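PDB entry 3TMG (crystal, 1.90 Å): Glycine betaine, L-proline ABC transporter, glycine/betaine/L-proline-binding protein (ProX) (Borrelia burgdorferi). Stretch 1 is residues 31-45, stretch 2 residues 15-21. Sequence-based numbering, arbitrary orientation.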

# COMPACT_ATOMS: atom_id res chain seq x y z
N ALA A 31 -6.81 -1.90 -5.23
CA ALA A 31 -6.25 -1.78 -6.61
C ALA A 31 -6.13 -3.09 -7.36
O ALA A 31 -6.42 -3.17 -8.57
CB ALA A 31 -4.88 -1.09 -6.59
N THR A 32 -5.66 -4.13 -6.67
CA THR A 32 -5.40 -5.41 -7.32
C THR A 32 -6.70 -6.11 -7.75
O THR A 32 -6.80 -6.65 -8.86
CB THR A 32 -4.48 -6.30 -6.42
OG1 THR A 32 -3.25 -5.56 -6.21
CG2 THR A 32 -4.11 -7.58 -7.15
N ASN A 33 -7.71 -6.07 -6.87
CA ASN A 33 -9.06 -6.55 -7.22
C ASN A 33 -9.73 -5.75 -8.33
O ASN A 33 -10.37 -6.33 -9.22
CB ASN A 33 -9.95 -6.66 -5.98
CG ASN A 33 -9.75 -7.97 -5.22
OD1 ASN A 33 -10.41 -8.95 -5.51
ND2 ASN A 33 -8.85 -7.98 -4.20
N VAL A 34 -9.56 -4.43 -8.32
CA VAL A 34 -10.04 -3.62 -9.47
C VAL A 34 -9.40 -4.09 -10.78
O VAL A 34 -10.11 -4.36 -11.74
CB VAL A 34 -9.79 -2.11 -9.28
CG1 VAL A 34 -10.02 -1.33 -10.61
CG2 VAL A 34 -10.72 -1.58 -8.21
N LEU A 35 -8.06 -4.21 -10.82
CA LEU A 35 -7.40 -4.69 -12.04
C LEU A 35 -7.79 -6.12 -12.41
O LEU A 35 -7.93 -6.46 -13.61
CB LEU A 35 -5.90 -4.49 -11.97
CG LEU A 35 -5.43 -3.04 -12.19
CD1 LEU A 35 -3.91 -2.99 -12.35
CD2 LEU A 35 -6.05 -2.32 -13.41
N LYS A 36 -8.01 -6.96 -11.41
CA LYS A 36 -8.51 -8.28 -11.70
C LYS A 36 -9.83 -8.21 -12.51
O LYS A 36 -10.02 -8.92 -13.50
CB LYS A 36 -8.73 -9.05 -10.39
CG LYS A 36 -9.18 -10.48 -10.64
CD LYS A 36 -9.27 -11.18 -9.29
CE LYS A 36 -10.43 -12.09 -9.32
NZ LYS A 36 -9.92 -13.47 -9.23
N VAL A 37 -10.76 -7.38 -12.05
CA VAL A 37 -12.06 -7.18 -12.72
C VAL A 37 -11.88 -6.63 -14.15
O VAL A 37 -12.49 -7.12 -15.09
CB VAL A 37 -12.99 -6.28 -11.86
CG1 VAL A 37 -14.25 -5.92 -12.63
CG2 VAL A 37 -13.34 -7.03 -10.57
N VAL A 38 -11.02 -5.63 -14.30
CA VAL A 38 -10.69 -5.07 -15.61
C VAL A 38 -10.18 -6.15 -16.59
O VAL A 38 -10.73 -6.30 -17.71
CB VAL A 38 -9.68 -3.93 -15.46
CG1 VAL A 38 -9.21 -3.46 -16.82
CG2 VAL A 38 -10.30 -2.79 -14.65
N PHE A 39 -9.17 -6.94 -16.16
CA PHE A 39 -8.65 -8.02 -17.01
C PHE A 39 -9.70 -9.10 -17.32
O PHE A 39 -9.76 -9.62 -18.44
CB PHE A 39 -7.39 -8.65 -16.41
CG PHE A 39 -6.16 -7.84 -16.61
CD1 PHE A 39 -5.73 -7.50 -17.89
CD2 PHE A 39 -5.37 -7.45 -15.52
CE1 PHE A 39 -4.56 -6.75 -18.07
CE2 PHE A 39 -4.21 -6.73 -15.70
CZ PHE A 39 -3.80 -6.37 -16.98
N GLU A 40 -10.53 -9.46 -16.34
CA GLU A 40 -11.64 -10.38 -16.60
C GLU A 40 -12.57 -9.88 -17.70
O GLU A 40 -12.96 -10.67 -18.58
CB GLU A 40 -12.45 -10.69 -15.35
CG GLU A 40 -11.68 -11.55 -14.35
CD GLU A 40 -12.41 -11.70 -13.02
OE1 GLU A 40 -13.38 -10.98 -12.72
OE2 GLU A 40 -11.98 -12.58 -12.24
N LYS A 41 -12.93 -8.59 -17.64
CA LYS A 41 -13.82 -8.04 -18.65
C LYS A 41 -13.19 -8.01 -20.04
O LYS A 41 -13.91 -8.10 -21.05
CB LYS A 41 -14.35 -6.68 -18.26
CG LYS A 41 -15.47 -6.80 -17.25
CD LYS A 41 -15.71 -5.49 -16.55
CE LYS A 41 -16.55 -4.57 -17.43
NZ LYS A 41 -17.66 -5.34 -18.07
N MET A 42 -11.85 -7.91 -20.08
CA MET A 42 -11.07 -8.09 -21.30
C MET A 42 -10.88 -9.56 -21.73
O MET A 42 -10.26 -9.82 -22.78
CB MET A 42 -9.69 -7.43 -21.19
CG MET A 42 -9.72 -5.92 -21.00
SD MET A 42 -8.17 -5.16 -20.49
CE MET A 42 -7.02 -5.74 -21.75
N GLY A 43 -11.41 -10.52 -20.97
CA GLY A 43 -11.38 -11.93 -21.41
C GLY A 43 -10.20 -12.72 -20.87
O GLY A 43 -9.89 -13.80 -21.36
N TYR A 44 -9.55 -12.21 -19.83
CA TYR A 44 -8.46 -12.94 -19.18
C TYR A 44 -8.95 -13.85 -18.06
O TYR A 44 -9.92 -13.53 -17.34
CB TYR A 44 -7.44 -11.95 -18.56
CG TYR A 44 -6.52 -11.33 -19.56
CD1 TYR A 44 -6.98 -10.36 -20.43
CD2 TYR A 44 -5.18 -11.74 -19.67
CE1 TYR A 44 -6.14 -9.79 -21.38
CE2 TYR A 44 -4.33 -11.19 -20.63
CZ TYR A 44 -4.82 -10.20 -21.47
OH TYR A 44 -4.02 -9.60 -22.43
N ASN A 45 -8.24 -14.95 -17.89
CA ASN A 45 -8.20 -15.58 -16.60
C ASN A 45 -7.17 -14.78 -15.77
O ASN A 45 -5.95 -14.99 -15.88
CB ASN A 45 -7.81 -17.05 -16.74
CG ASN A 45 -7.61 -17.72 -15.40
OD1 ASN A 45 -8.08 -17.22 -14.37
ND2 ASN A 45 -6.91 -18.82 -15.39
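Stretch 2 15-21: LKSVKIG

Stretch 2 is an extended strand that continues beyond Gly 21; it runs back along helix 31-41 and then pairs with the strand that follows the helix. The helix and strand axes make an angle of 173°, nearly antiparallel, and approach to 9.6 Å, a spacing that leaves room for one layer of side chains between them. Because the chain turns around after the helix, the same strand that opposes the helix lies parallel to Tyr 44 and Asn 45.

The helix meets the strand through one stripe. Early in this part of the helix, Thr 32, chi1 m, points toward the strand and sets its CG2 3.8 Å from CG2 of Ile 20; a water donates to both Thr 32 OG1 and Gly 21 O, so the polar branch is served while the methyl packs. Asn 33 points away and Val 34 is out of reach. Leu 35 comes next on the stripe, its CB 3.9 Å from Ile 20 CD1. One turn later Phe 39 meets two strand residues: Val 18 CG1 sits over one face of the ring, 3.6 Å from Phe 39 CG, while Ile 20 CD1 lies at the ring edge, 4.1 Å from Phe 39 CD2. The spacing is instructive: Val 18 and Ile 20 point toward the helix and Lys 19 away, while the helix answers with Thr 32, Leu 35 and Phe 39.

The helix ends in a Schellman motif. Gly 43 takes positive phi (95°), with Tyr 44 N bonded to Phe 39 O at 2.9 Å and Gly 43 N to Glu 40 O at 2.9 Å. A CB here would be jammed against the preceding carbonyl O, so the backbone itself calls for glycine. Close by, Lys 16 NZ reaches to 2.7 Å from Met 42 O.

Tyr 44 then lays its ring under the lysine's aliphatic chain: Lys 16 CG stands 3.6 Å from the Tyr 44 ring centroid, only 5° off the normal, a CH-pi contact. Tyr 44 CD2 also touches Val 18 CG1 at 3.7 Å, so this one methyl is shared by two aromatic residues.

At Asn 45 the parallel register with Ser 17 is fixed by two backbone bonds. Asn 45 N donates to Lys 16 O at 2.7 Å, and Val 18 N donates to Asn 45 O at 3.3 Å, the latter weak. On the side of the sheet that carries the Asn 45 and Ser 17 side chains, a water accepts from Ser 17 OG and donates to Asn 45 O.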

# COMPACT_ATOMS: atom_id res chain seq x y z
N LEU A 15 -8.65 -19.44 -21.92
CA LEU A 15 -8.57 -17.96 -21.83
C LEU A 15 -7.11 -17.48 -21.63
O LEU A 15 -6.30 -18.18 -20.98
CB LEU A 15 -9.49 -17.48 -20.70
N LYS A 16 -6.75 -16.32 -22.19
CA LYS A 16 -5.42 -15.74 -21.94
C LYS A 16 -5.26 -15.46 -20.45
O LYS A 16 -6.25 -15.32 -19.74
CB LYS A 16 -5.18 -14.44 -22.74
CG LYS A 16 -6.37 -13.48 -22.85
CD LYS A 16 -6.18 -12.59 -24.08
CE LYS A 16 -7.51 -12.19 -24.71
NZ LYS A 16 -8.21 -11.12 -23.93
N SER A 17 -4.00 -15.37 -20.01
CA SER A 17 -3.64 -15.40 -18.61
C SER A 17 -2.87 -14.14 -18.22
O SER A 17 -2.02 -13.68 -18.94
CB SER A 17 -2.74 -16.63 -18.39
OG SER A 17 -2.00 -16.55 -17.15
N VAL A 18 -3.19 -13.58 -17.06
CA VAL A 18 -2.34 -12.56 -16.42
C VAL A 18 -2.32 -12.84 -14.91
O VAL A 18 -3.32 -13.31 -14.33
CB VAL A 18 -2.78 -11.13 -16.77
CG1 VAL A 18 -4.17 -10.86 -16.22
CG2 VAL A 18 -1.77 -10.08 -16.28
N LYS A 19 -1.16 -12.60 -14.30
CA LYS A 19 -0.90 -12.85 -12.89
C LYS A 19 -0.45 -11.57 -12.20
O LYS A 19 0.55 -10.99 -12.60
CB LYS A 19 0.18 -13.93 -12.78
CG LYS A 19 -0.30 -15.28 -13.32
CD LYS A 19 0.75 -16.36 -13.20
CE LYS A 19 0.22 -17.66 -13.80
NZ LYS A 19 1.32 -18.64 -13.88
N ILE A 20 -1.17 -11.15 -11.16
CA ILE A 20 -0.80 -9.94 -10.42
C ILE A 20 -0.45 -10.33 -8.97
O ILE A 20 -1.27 -10.97 -8.31
CB ILE A 20 -1.95 -8.89 -10.37
CG1 ILE A 20 -2.73 -8.84 -11.72
CG2 ILE A 20 -1.42 -7.52 -9.87
CD1 ILE A 20 -3.84 -7.79 -11.74
N GLY A 21 0.76 -9.98 -8.52
CA GLY A 21 1.14 -10.17 -7.10
C GLY A 21 0.78 -8.93 -6.27
O GLY A 21 0.82 -7.80 -6.77
O HOH W 1 -4.15 -16.81 -15.57
O HOH W 2 -0.47 -5.40 -6.83